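Long-range contacts in DNA polymerase III, beta subunit (Thermotoga maritima, PDB 1VPK), which probably tethers DNA polymerases and other proteins to DNA for processive replication, as a ring-shaped head-to-tail homodimer closed around the duplex: residues Ala58-Thr63 / Ser206-Lys211; Thr131-Gly136 / Thr226-Gly231; Phe155-Asp160 / Leu180-Gly185; Ala201-Ser206 / Met245-Ala250. All coordinates share one frame; numbering follows the deposited sequence.

Contact 1 (Ala58-Thr63 / Ser206-Lys211); sequences ATDLET and SLKSMK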
loop_
_atom_site.group_PDB
_atom_site.type_symbol
_atom_site.label_atom_id
_atom_site.label_comp_id
_atom_site.label_asym_id
_atom_site.label_seq_id
_atom_site.Cartn_x
_atom_site.Cartn_y
_atom_site.Cartn_z
ATOM N N ALA A 58 7.897 24.370 13.237
ATOM C CA ALA A 58 8.580 23.782 12.072
ATOM C C ALA A 58 8.517 24.813 10.958
ATOM O O ALA A 58 7.532 25.574 10.851
ATOM C CB ALA A 58 7.882 22.570 11.655
ATOM N N THR A 59 9.566 24.868 10.149
ATOM C CA THR A 59 9.549 25.688 8.962
ATOM C C THR A 59 10.499 25.123 7.922
ATOM O O THR A 59 11.512 24.501 8.257
ATOM C CB THR A 59 9.940 27.136 9.284
ATOM O OG1 THR A 59 9.706 27.962 8.133
ATOM C CG2 THR A 59 11.447 27.273 9.668
ATOM N N ASP A 60 10.193 25.423 6.680
ATOM C CA ASP A 60 11.128 25.312 5.571
ATOM C C ASP A 60 11.454 26.654 4.953
ATOM O O ASP A 60 11.929 26.714 3.850
ATOM C CB ASP A 60 10.540 24.404 4.502
ATOM C CG ASP A 60 9.270 24.950 3.885
ATOM O OD1 ASP A 60 8.923 26.132 4.090
ATOM O OD2 ASP A 60 8.601 24.171 3.174
ATOM N N LEU A 61 11.212 27.734 5.665
ATOM C CA LEU A 61 11.444 29.101 5.185
ATOM C C LEU A 61 10.387 29.655 4.217
ATOM O O LEU A 61 10.367 30.866 3.933
ATOM C CB LEU A 61 12.857 29.285 4.583
ATOM C CG LEU A 61 14.082 28.864 5.438
ATOM C CD1 LEU A 61 15.311 29.348 4.782
ATOM C CD2 LEU A 61 13.991 29.431 6.834
ATOM N N GLU A 62 9.505 28.803 3.707
ATOM C CA GLU A 62 8.349 29.286 2.928
ATOM C C GLU A 62 7.067 29.134 3.755
ATOM O O GLU A 62 6.245 30.045 3.746
ATOM C CB GLU A 62 8.230 28.532 1.594
ATOM C CG GLU A 62 6.843 28.692 0.920
ATOM C CD GLU A 62 6.740 27.936 -0.400
ATOM O OE1 GLU A 62 6.676 26.668 -0.348
ATOM O OE2 GLU A 62 6.724 28.637 -1.455
ATOM N N THR A 63 6.907 27.996 4.451
ATOM C CA THR A 63 5.815 27.776 5.413
ATOM C C THR A 63 6.422 27.683 6.843
ATOM O O THR A 63 7.464 27.046 7.030
ATOM C CB THR A 63 5.037 26.449 5.087
ATOM O OG1 THR A 63 4.623 26.399 3.719
ATOM C CG2 THR A 63 3.800 26.252 6.041
ATOM N N SER A 206 1.922 27.701 -2.574
ATOM C CA SER A 206 2.650 26.544 -3.120
ATOM C C SER A 206 1.959 25.253 -2.721
ATOM O O SER A 206 1.187 25.213 -1.743
ATOM C CB SER A 206 4.119 26.502 -2.639
ATOM O OG SER A 206 4.236 25.997 -1.287
ATOM N N LEU A 207 2.248 24.183 -3.457
ATOM C CA LEU A 207 1.668 22.901 -3.134
ATOM C C LEU A 207 2.119 22.431 -1.754
ATOM O O LEU A 207 1.292 21.936 -0.982
ATOM C CB LEU A 207 2.021 21.874 -4.202
ATOM C CG LEU A 207 1.429 20.466 -4.057
ATOM C CD1 LEU A 207 -0.071 20.498 -3.875
ATOM C CD2 LEU A 207 1.813 19.694 -5.271
ATOM N N LYS A 208 3.399 22.633 -1.425
ATOM C CA LYS A 208 3.901 22.288 -0.097
ATOM C C LYS A 208 3.154 23.064 1.023
ATOM O O LYS A 208 2.785 22.483 2.035
ATOM C CB LYS A 208 5.421 22.447 0.013
ATOM C CG LYS A 208 5.907 22.087 1.432
ATOM C CD LYS A 208 7.082 21.178 1.547
ATOM C CE LYS A 208 7.536 21.074 3.026
ATOM N NZ LYS A 208 8.954 21.291 3.165
ATOM N N SER A 209 2.875 24.346 0.799
ATOM C CA SER A 209 2.146 25.149 1.762
ATOM C C SER A 209 0.728 24.610 1.939
ATOM O O SER A 209 0.245 24.470 3.048
ATOM C CB SER A 209 2.102 26.614 1.341
ATOM O OG SER A 209 3.337 27.263 1.534
ATOM N N MET A 210 0.107 24.254 0.824
ATOM C CA MET A 210 -1.251 23.719 0.792
ATOM C C MET A 210 -1.470 22.379 1.449
ATOM O O MET A 210 -2.526 22.158 2.045
ATOM C CB MET A 210 -1.744 23.702 -0.664
ATOM C CG MET A 210 -1.982 25.105 -1.201
ATOM S SD MET A 210 -3.196 26.051 -0.272
ATOM C CE MET A 210 -4.733 25.112 -0.439
ATOM N N LYS A 211 -0.460 21.511 1.379
ATOM C CA LYS A 211 -0.448 20.260 2.113
ATOM C C LYS A 211 -0.366 20.474 3.638
ATOM O O LYS A 211 -0.933 19.701 4.440
ATOM C CB LYS A 211 0.697 19.387 1.601
ATOM C CG LYS A 211 0.405 18.862 0.163
ATOM C CD LYS A 211 1.480 17.893 -0.334
ATOM C CE LYS A 211 1.379 17.483 -1.868
ATOM N NZ LYS A 211 2.799 17.186 -2.407
#
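Ser206 OG, at the N-cap of helix 207-218, is gripped from both chain segments: it donates to Glu62 OE1 at 2.7 Å and accepts the capping N-H of Ser209 at 3.0 Å. With chi1 of 78° OG stands between its own backbone N and carbonyl carbon, which turns it back over the first turn of the helix. Glu62 reaches it with CG anti to the backbone N and an extended chain, and the hydroxyl meets OE1 from well above the carboxylate plane. A negative charge beside the N-terminal end of a helix would probably be stabilised by the helix dipole.

Within the same first turn, the hydroxyls of Thr63 and Ser209 meet, OG1 to OG 2.7 Å, while Glu62 CG lies against Ser209 OG. Asp60 and Lys208 approach tip to tip in a salt bridge, NZ to OD2 2.9 Å, on the anti lone pair of OD2. The other oxygen, OD1, takes the N-H of Glu62, closing an Asx turn, and that of Thr63, which extends it to an Asx motif; both hold the carboxylate in place for the lysine. Lys208 NZ has a second partner in Leu33 O.

The contact thus sets the turn between strands 53-59 and 63-68, in the N-terminal domain, against the start of helix 207-218 in the central domain. Met245 of strand 241-246 packs beside Thr63 and Ser209.

Contact 2 (Thr131-Gly136 / Thr226-Gly231); sequences TPAESG and TVRYDG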
loop_
_atom_site.group_PDB
_atom_site.type_symbol
_atom_site.label_atom_id
_atom_site.label_comp_id
_atom_site.label_asym_id
_atom_site.label_seq_id
_atom_site.Cartn_x
_atom_site.Cartn_y
_atom_site.Cartn_z
ATOM N N THR A 131 6.751 34.386 12.486
ATOM C CA THR A 131 5.811 35.465 12.801
ATOM C C THR A 131 4.668 35.566 11.790
ATOM O O THR A 131 4.827 35.223 10.608
ATOM C CB THR A 131 6.485 36.835 12.912
ATOM O OG1 THR A 131 6.872 37.285 11.611
ATOM C CG2 THR A 131 7.713 36.786 13.844
ATOM N N PRO A 132 3.495 36.018 12.280
ATOM C CA PRO A 132 2.309 36.004 11.442
ATOM C C PRO A 132 2.315 37.108 10.397
ATOM O O PRO A 132 3.125 38.027 10.444
ATOM C CB PRO A 132 1.158 36.210 12.453
ATOM C CG PRO A 132 1.760 36.124 13.813
ATOM C CD PRO A 132 3.185 36.499 13.647
ATOM N N ALA A 133 1.370 37.001 9.471
ATOM C CA ALA A 133 1.144 38.042 8.487
ATOM C C ALA A 133 0.737 39.323 9.221
ATOM O O ALA A 133 0.233 39.290 10.336
ATOM C CB ALA A 133 0.100 37.626 7.551
ATOM N N GLU A 134 0.941 40.443 8.554
ATOM C CA GLU A 134 0.572 41.746 9.062
ATOM C C GLU A 134 -0.897 41.941 8.789
ATOM O O GLU A 134 -1.557 41.042 8.256
ATOM C CB GLU A 134 1.356 42.835 8.325
ATOM C CG GLU A 134 2.850 42.618 8.330
ATOM C CD GLU A 134 3.504 43.206 9.525
ATOM O OE1 GLU A 134 3.841 44.395 9.430
ATOM O OE2 GLU A 134 3.696 42.497 10.542
ATOM N N SER A 135 -1.398 43.125 9.153
ATOM C CA SER A 135 -2.759 43.520 8.821
ATOM C C SER A 135 -2.940 43.510 7.326
ATOM O O SER A 135 -2.032 43.875 6.575
ATOM C CB SER A 135 -3.039 44.930 9.312
ATOM O OG SER A 135 -2.108 45.801 8.711
ATOM N N GLY A 136 -4.125 43.115 6.895
ATOM C CA GLY A 136 -4.439 43.141 5.483
ATOM C C GLY A 136 -5.878 42.795 5.256
ATOM O O GLY A 136 -6.752 43.534 5.645
ATOM N N THR A 226 -9.287 31.138 10.854
ATOM C CA THR A 226 -9.060 32.493 10.346
ATOM C C THR A 226 -7.939 32.536 9.326
ATOM O O THR A 226 -6.901 31.924 9.517
ATOM C CB THR A 226 -8.675 33.465 11.487
ATOM O OG1 THR A 226 -9.716 33.470 12.465
ATOM C CG2 THR A 226 -8.486 34.870 10.946
ATOM N N VAL A 227 -8.155 33.320 8.265
ATOM C CA VAL A 227 -7.171 33.516 7.196
ATOM C C VAL A 227 -6.901 34.992 7.093
ATOM O O VAL A 227 -7.833 35.760 7.075
ATOM C CB VAL A 227 -7.725 33.055 5.854
ATOM C CG1 VAL A 227 -6.763 33.405 4.701
ATOM C CG2 VAL A 227 -8.046 31.521 5.917
ATOM N N ARG A 228 -5.647 35.379 7.018
ATOM C CA ARG A 228 -5.252 36.788 6.812
ATOM C C ARG A 228 -4.166 36.893 5.753
ATOM O O ARG A 228 -3.183 36.119 5.755
ATOM C CB ARG A 228 -4.742 37.433 8.102
ATOM C CG ARG A 228 -4.561 38.977 8.000
ATOM C CD ARG A 228 -4.277 39.610 9.381
ATOM N NE ARG A 228 -3.085 39.032 9.997
ATOM C CZ ARG A 228 -3.074 38.056 10.913
ATOM N NH1 ARG A 228 -4.203 37.492 11.346
ATOM N NH2 ARG A 228 -1.906 37.599 11.377
ATOM N N TYR A 229 -4.332 37.852 4.860
ATOM C CA TYR A 229 -3.411 38.056 3.772
ATOM C C TYR A 229 -2.908 39.478 3.818
ATOM O O TYR A 229 -3.721 40.418 3.854
ATOM C CB TYR A 229 -4.140 37.779 2.459
ATOM C CG TYR A 229 -3.397 38.169 1.184
ATOM C CD1 TYR A 229 -2.171 37.655 0.905
ATOM C CD2 TYR A 229 -3.975 39.032 0.238
ATOM C CE1 TYR A 229 -1.476 38.000 -0.258
ATOM C CE2 TYR A 229 -3.285 39.371 -0.964
ATOM C CZ TYR A 229 -2.034 38.828 -1.188
ATOM O OH TYR A 229 -1.292 39.119 -2.322
ATOM N N ASP A 230 -1.583 39.657 3.807
ATOM C CA ASP A 230 -1.004 41.027 3.895
ATOM C C ASP A 230 -0.306 41.526 2.633
ATOM O O ASP A 230 0.339 42.573 2.655
ATOM C CB ASP A 230 -0.086 41.188 5.132
ATOM C CG ASP A 230 1.171 40.335 5.073
ATOM O OD1 ASP A 230 1.506 39.796 3.990
ATOM O OD2 ASP A 230 1.806 40.174 6.150
ATOM N N GLY A 231 -0.471 40.815 1.528
ATOM C CA GLY A 231 0.212 41.170 0.277
ATOM C C GLY A 231 1.449 40.326 0.046
ATOM O O GLY A 231 1.915 40.207 -1.073
#
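Arg228 and Asp230 carry the polar bonds here, and both reach the backbone of the loop at Ala133 and Glu134. Arg228 NH2 donates to Ala133 O, 2.9 Å with an N-H...O angle of 160°; the oxygen lies close to the guanidinium plane. Arg228 NE adds two weak bonds, to Ala133 O and to Glu134 O, the latter at 3.1 Å. The bend at chi3 (58°) turns NE off the line of the extended CB-CG-CD chain, toward these two carbonyls. Asp230 bonds the same loop through OD2, which accepts Glu134 N at 2.6 Å, nearly straight at 169°, on the anti side of the carboxylate. Its OD1 takes the N-H groups of Arg232 and Arg233, so the carboxylate links its own turn to the opposing loop.

Van der Waals contacts fill in around the bonds. Pro132 CB sits at the guanidinium edge, 3.5 Å from Arg228 NH2, and Ala133 CB lies 3.4 Å from Asp230 OD2. Gly136 CA makes a CA-H...O contact of 3.3 Å with Tyr229 O; a CB on Gly136 would point toward this strand and run into Tyr229 O. An alanine in place of Arg228 would probably leave the carbonyls of Ala133 and Glu134 without these donors and the loop freer to shift.

Near the protein surface, the loop leading into strand 137-142 is thereby laid across the end of neighbouring strand 224-229, while Ser235 of strand 233-237 holds Ala133 N.

Contact 3 (Phe155-Asp160 / Leu180-Gly185); sequences FAAAKD and LVASDG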
loop_
_atom_site.group_PDB
_atom_site.type_symbol
_atom_site.label_atom_id
_atom_site.label_comp_id
_atom_site.label_asym_id
_atom_site.label_seq_id
_atom_site.Cartn_x
_atom_site.Cartn_y
_atom_site.Cartn_z
ATOM N N PHE A 155 -5.424 17.857 -5.910
ATOM C CA PHE A 155 -4.910 16.826 -6.818
ATOM C C PHE A 155 -4.540 17.277 -8.230
ATOM O O PHE A 155 -3.803 16.587 -8.920
ATOM C CB PHE A 155 -5.887 15.668 -6.958
ATOM C CG PHE A 155 -7.057 15.962 -7.881
ATOM C CD1 PHE A 155 -8.219 16.565 -7.390
ATOM C CD2 PHE A 155 -7.019 15.581 -9.209
ATOM C CE1 PHE A 155 -9.270 16.801 -8.217
ATOM C CE2 PHE A 155 -8.077 15.829 -10.058
ATOM C CZ PHE A 155 -9.209 16.439 -9.548
ATOM N N ALA A 156 -5.107 18.398 -8.687
ATOM C CA ALA A 156 -4.890 18.836 -10.053
ATOM C C ALA A 156 -3.646 19.766 -10.162
ATOM O O ALA A 156 -3.207 20.073 -11.277
ATOM C CB ALA A 156 -6.138 19.515 -10.572
ATOM N N ALA A 157 -3.058 20.167 -9.027
ATOM C CA ALA A 157 -1.847 20.988 -9.047
ATOM C C ALA A 157 -0.680 20.259 -9.658
ATOM O O ALA A 157 -0.512 19.065 -9.441
ATOM C CB ALA A 157 -1.472 21.419 -7.651
ATOM N N ALA A 158 0.139 20.988 -10.419
ATOM C CA ALA A 158 1.423 20.482 -10.903
ATOM C C ALA A 158 2.285 20.011 -9.726
ATOM O O ALA A 158 2.403 20.701 -8.707
ATOM C CB ALA A 158 2.179 21.542 -11.700
ATOM N N LYS A 159 2.851 18.825 -9.868
ATOM C CA LYS A 159 3.750 18.275 -8.837
ATOM C C LYS A 159 5.202 18.713 -9.068
ATOM O O LYS A 159 6.015 18.631 -8.159
ATOM C CB LYS A 159 3.646 16.753 -8.779
ATOM C CG LYS A 159 2.346 16.303 -8.158
ATOM C CD LYS A 159 2.143 14.825 -8.237
ATOM C CE LYS A 159 0.677 14.484 -8.027
ATOM N NZ LYS A 159 -0.125 14.727 -9.274
ATOM N N ASP A 160 5.501 19.170 -10.284
ATOM C CA ASP A 160 6.819 19.666 -10.636
ATOM C C ASP A 160 6.998 21.066 -10.060
ATOM O O ASP A 160 6.432 22.029 -10.574
ATOM C CB ASP A 160 6.977 19.715 -12.152
ATOM C CG ASP A 160 8.356 20.216 -12.592
ATOM O OD1 ASP A 160 9.213 20.530 -11.724
ATOM O OD2 ASP A 160 8.593 20.277 -13.821
ATOM N N LEU A 180 -11.151 28.372 -5.092
ATOM C CA LEU A 180 -9.872 27.771 -5.184
ATOM C C LEU A 180 -9.701 27.129 -6.541
ATOM O O LEU A 180 -10.630 26.511 -7.046
ATOM C CB LEU A 180 -9.747 26.683 -4.124
ATOM C CG LEU A 180 -9.831 27.079 -2.660
ATOM C CD1 LEU A 180 -9.541 25.821 -1.789
ATOM C CD2 LEU A 180 -8.846 28.225 -2.355
ATOM N N VAL A 181 -8.506 27.259 -7.110
ATOM C CA VAL A 181 -8.211 26.718 -8.432
ATOM C C VAL A 181 -6.850 26.059 -8.433
ATOM O O VAL A 181 -5.915 26.575 -7.869
ATOM C CB VAL A 181 -8.205 27.812 -9.531
ATOM C CG1 VAL A 181 -8.257 27.173 -10.949
ATOM C CG2 VAL A 181 -9.392 28.713 -9.382
ATOM N N ALA A 182 -6.751 24.921 -9.094
ATOM C CA ALA A 182 -5.469 24.267 -9.271
ATOM C C ALA A 182 -5.430 23.654 -10.639
ATOM O O ALA A 182 -6.470 23.187 -11.149
ATOM C CB ALA A 182 -5.247 23.171 -8.180
ATOM N N SER A 183 -4.239 23.638 -11.235
ATOM C CA SER A 183 -4.051 23.094 -12.571
ATOM C C SER A 183 -2.610 22.661 -12.766
ATOM O O SER A 183 -1.718 23.171 -12.088
ATOM C CB SER A 183 -4.364 24.160 -13.623
ATOM O OG SER A 183 -4.087 23.659 -14.918
ATOM N N ASP A 184 -2.399 21.748 -13.713
ATOM C CA ASP A 184 -1.089 21.308 -14.080
ATOM C C ASP A 184 -0.827 21.486 -15.562
ATOM O O ASP A 184 0.130 20.907 -16.111
ATOM C CB ASP A 184 -0.875 19.856 -13.655
ATOM C CG ASP A 184 -1.738 18.856 -14.427
ATOM O OD1 ASP A 184 -2.544 19.223 -15.341
ATOM O OD2 ASP A 184 -1.599 17.670 -14.079
ATOM N N GLY A 185 -1.673 22.279 -16.222
ATOM C CA GLY A 185 -1.539 22.493 -17.668
ATOM C C GLY A 185 -2.272 21.486 -18.539
ATOM O O GLY A 185 -2.571 21.756 -19.710
HETATM O O HOH W 1 -0.848 17.004 -11.348
#
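The loop that follows helix 143-153 lies here against the end of strand 177-183 and the turn into strand 187-194, within the central domain of the clamp. Small side chains make the close approach possible. Ala182 CB points at the loop and meets Ala157 CB at 4.2 Å, while Ala156 CB rests 3.7 Å from Ala182 O. Farther along, Ala158 CB packs on Asp184 CB at 4.0 Å, and Asp184 CB also lies 3.3 Å from Ala156 O.

Direct bonding between the backbones is slight: Ala158 N gives Ser183 O a weak hydrogen bond of 3.3 Å. A water does more, donating both to Ala157 O at 2.8 Å and to Asp184 OD2 at 2.9 Å, with a weak bond from Lys159 NZ besides. The first torsion of Asp184 (chi1 68°) sets CG between the backbone N and the carbonyl carbon. Asp184 OD2 also forms a salt bridge with Arg187, and OD1 accepts from Phe186 N. In the same turn Ser183 OG receives Gly185 N, 3.1 Å away, in an ST turn, and bonds to Arg187 O as well.

Strand 177-183 runs between strands 168-174 and 187-194 in its sheet. Arg187 and Ala189 of the latter touch Ala156, whereas Ala158 is covered by Met163 and Leu166, and its O accepts from Asn167 just ahead of strand 168-174.

Contact 4 (Ala201-Ser206 / Met245-Ala250); sequences ASFLLS and MRVVDA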
loop_
_atom_site.group_PDB
_atom_site.type_symbol
_atom_site.label_atom_id
_atom_site.label_comp_id
_atom_site.label_asym_id
_atom_site.label_seq_id
_atom_site.Cartn_x
_atom_site.Cartn_y
_atom_site.Cartn_z
ATOM N N ALA A 201 -9.412 39.941 -3.150
ATOM C CA ALA A 201 -8.006 39.566 -3.060
ATOM C C ALA A 201 -7.766 38.279 -3.792
ATOM O O ALA A 201 -8.689 37.480 -3.980
ATOM C CB ALA A 201 -7.579 39.419 -1.594
ATOM N N SER A 202 -6.516 38.058 -4.195
ATOM C CA SER A 202 -6.094 36.759 -4.740
ATOM C C SER A 202 -4.592 36.547 -4.514
ATOM O O SER A 202 -3.840 37.515 -4.367
ATOM C CB SER A 202 -6.453 36.658 -6.233
ATOM O OG SER A 202 -5.611 37.509 -6.982
ATOM N N PHE A 203 -4.186 35.273 -4.435
ATOM C CA PHE A 203 -2.811 34.890 -4.187
ATOM C C PHE A 203 -2.615 33.397 -4.529
ATOM O O PHE A 203 -3.553 32.607 -4.505
ATOM C CB PHE A 203 -2.441 35.153 -2.729
ATOM C CG PHE A 203 -3.430 34.597 -1.714
ATOM C CD1 PHE A 203 -3.328 33.270 -1.267
ATOM C CD2 PHE A 203 -4.439 35.424 -1.188
ATOM C CE1 PHE A 203 -4.222 32.762 -0.341
ATOM C CE2 PHE A 203 -5.332 34.933 -0.241
ATOM C CZ PHE A 203 -5.244 33.609 0.175
ATOM N N LEU A 204 -1.372 33.029 -4.811
ATOM C CA LEU A 204 -1.003 31.643 -5.052
ATOM C C LEU A 204 -0.214 31.121 -3.844
ATOM O O LEU A 204 0.737 31.749 -3.402
ATOM C CB LEU A 204 -0.148 31.580 -6.301
ATOM C CG LEU A 204 0.368 30.223 -6.775
ATOM C CD1 LEU A 204 -0.702 29.260 -7.131
ATOM C CD2 LEU A 204 1.328 30.418 -7.941
ATOM N N LEU A 205 -0.656 30.008 -3.278
ATOM C CA LEU A 205 0.139 29.305 -2.280
ATOM C C LEU A 205 0.681 28.028 -2.917
ATOM O O LEU A 205 -0.020 27.360 -3.719
ATOM C CB LEU A 205 -0.702 28.990 -1.039
ATOM C CG LEU A 205 -1.280 30.176 -0.237
ATOM C CD1 LEU A 205 -2.126 29.646 0.893
ATOM C CD2 LEU A 205 -0.193 31.156 0.285
ATOM N N SER A 206 1.922 27.701 -2.574
ATOM C CA SER A 206 2.650 26.544 -3.120
ATOM C C SER A 206 1.959 25.253 -2.721
ATOM O O SER A 206 1.187 25.213 -1.743
ATOM C CB SER A 206 4.119 26.502 -2.639
ATOM O OG SER A 206 4.236 25.997 -1.287
ATOM N N MET A 245 2.476 31.438 5.588
ATOM C CA MET A 245 3.026 30.964 4.321
ATOM C C MET A 245 3.357 32.134 3.444
ATOM O O MET A 245 2.508 33.009 3.260
ATOM C CB MET A 245 1.995 30.105 3.620
ATOM C CG MET A 245 1.715 28.839 4.307
ATOM S SD MET A 245 0.059 28.180 4.085
ATOM C CE MET A 245 -0.965 29.457 4.874
ATOM N N ARG A 246 4.560 32.164 2.873
ATOM C CA ARG A 246 4.878 33.193 1.866
ATOM C C ARG A 246 4.205 32.850 0.575
ATOM O O ARG A 246 4.265 31.727 0.102
ATOM C CB ARG A 246 6.376 33.356 1.611
ATOM C CG ARG A 246 7.157 33.861 2.870
ATOM C CD ARG A 246 8.687 33.779 2.684
ATOM N NE ARG A 246 9.158 34.459 1.462
ATOM C CZ ARG A 246 9.435 35.764 1.375
ATOM N NH1 ARG A 246 9.274 36.568 2.426
ATOM N NH2 ARG A 246 9.873 36.277 0.230
ATOM N N VAL A 247 3.601 33.867 -0.018
ATOM C CA VAL A 247 2.822 33.749 -1.239
ATOM C C VAL A 247 3.729 33.421 -2.435
ATOM O O VAL A 247 4.876 33.799 -2.419
ATOM C CB VAL A 247 2.044 35.098 -1.341
ATOM C CG1 VAL A 247 2.157 35.781 -2.653
ATOM C CG2 VAL A 247 0.676 34.892 -0.782
ATOM N N VAL A 248 3.279 32.678 -3.434
ATOM C CA VAL A 248 4.193 32.413 -4.540
ATOM C C VAL A 248 4.419 33.670 -5.423
ATOM O O VAL A 248 3.477 34.329 -5.835
ATOM C CB VAL A 248 3.760 31.228 -5.376
ATOM C CG1 VAL A 248 4.763 30.975 -6.486
ATOM C CG2 VAL A 248 3.621 29.985 -4.483
ATOM N N ASP A 249 5.669 33.975 -5.713
ATOM C CA ASP A 249 5.993 35.094 -6.586
ATOM C C ASP A 249 5.885 34.706 -8.064
ATOM O O ASP A 249 6.875 34.682 -8.796
ATOM C CB ASP A 249 7.381 35.578 -6.279
ATOM C CG ASP A 249 7.733 36.808 -7.039
ATOM O OD1 ASP A 249 6.848 37.381 -7.709
ATOM O OD2 ASP A 249 8.896 37.195 -6.971
ATOM N N ALA A 250 4.682 34.375 -8.488
ATOM C CA ALA A 250 4.465 33.961 -9.841
ATOM C C ALA A 250 3.039 34.290 -10.147
ATOM O O ALA A 250 2.184 34.304 -9.252
ATOM C CB ALA A 250 4.721 32.470 -9.985
HETATM O O HOH W 2 0.778 34.871 -5.377
HETATM O O HOH W 3 3.373 29.264 -0.422
#
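Leu204 and Val248 cross at a slant, with Leu204 CD2 against Val248 CB at 3.6 Å and CG1 just beyond. Leu204 has CG anti to its backbone N (chi1 -180°), and its CD2 branch also comes near Ala250 CB. The other branch of Val248, CG2, turns to the strand backbone instead and stops 3.4 Å from Ser206 N. Leu205, on the other face of the strand, lies at about a right angle to both Met245 and Val247. Its two methyls divide the work: CD1 faces Met245 SD at 4.1 Å, while CD2 touches Met245 CB and Val247 CG2. That same Val247 methyl reaches Phe203 CB at 3.7 Å and sits obliquely to the phenyl ring, which stacks with Trp171. An alanine in place of Leu204 would probably open a gap beside Val248 and Ala250 and let the valine side chain shift.

Between these two groups of side chains runs the backbone bond from Val248 N to Leu204 O, 2.7 Å long and almost straight at 178°. Two waters extend the link: one joins Leu204 N to Val248 O, the other Ser206 N to Arg246 O, where the water donates at 2.7 Å.

The segments run at 103° to each other, so the direct bond and the water bridges fasten edge strand 201-206 to the crossing chain without regular strand pairing. The side chains thus meet through apolar surfaces, while the peptide groups between them are bonded directly or through water.

How the contacts relate
Contact 3 is the buried one and contact 2 lies at the surface; contacts 1 and 4 are partly buried between them. Chemistry follows place: alanines and a water in contact 3, aliphatic branches in contact 4, charged side chains on backbone groups in contact 2, and carboxylates with hydroxyls and a lysine in contact 1. Contacts 1 and 4 share Ser206, where strand 201-206 passes into helix 207-218, and meet again at Glu62 O and Arg246 N. Tyr229 brings contact 2 against Phe203 and Val247 of contact 4. Leu207 packs on Ala157 and Ala158, joining contact 1 to contact 3. Contact 1 joins the N-terminal and central domains, whereas contacts 3 and 4 lie within the central one.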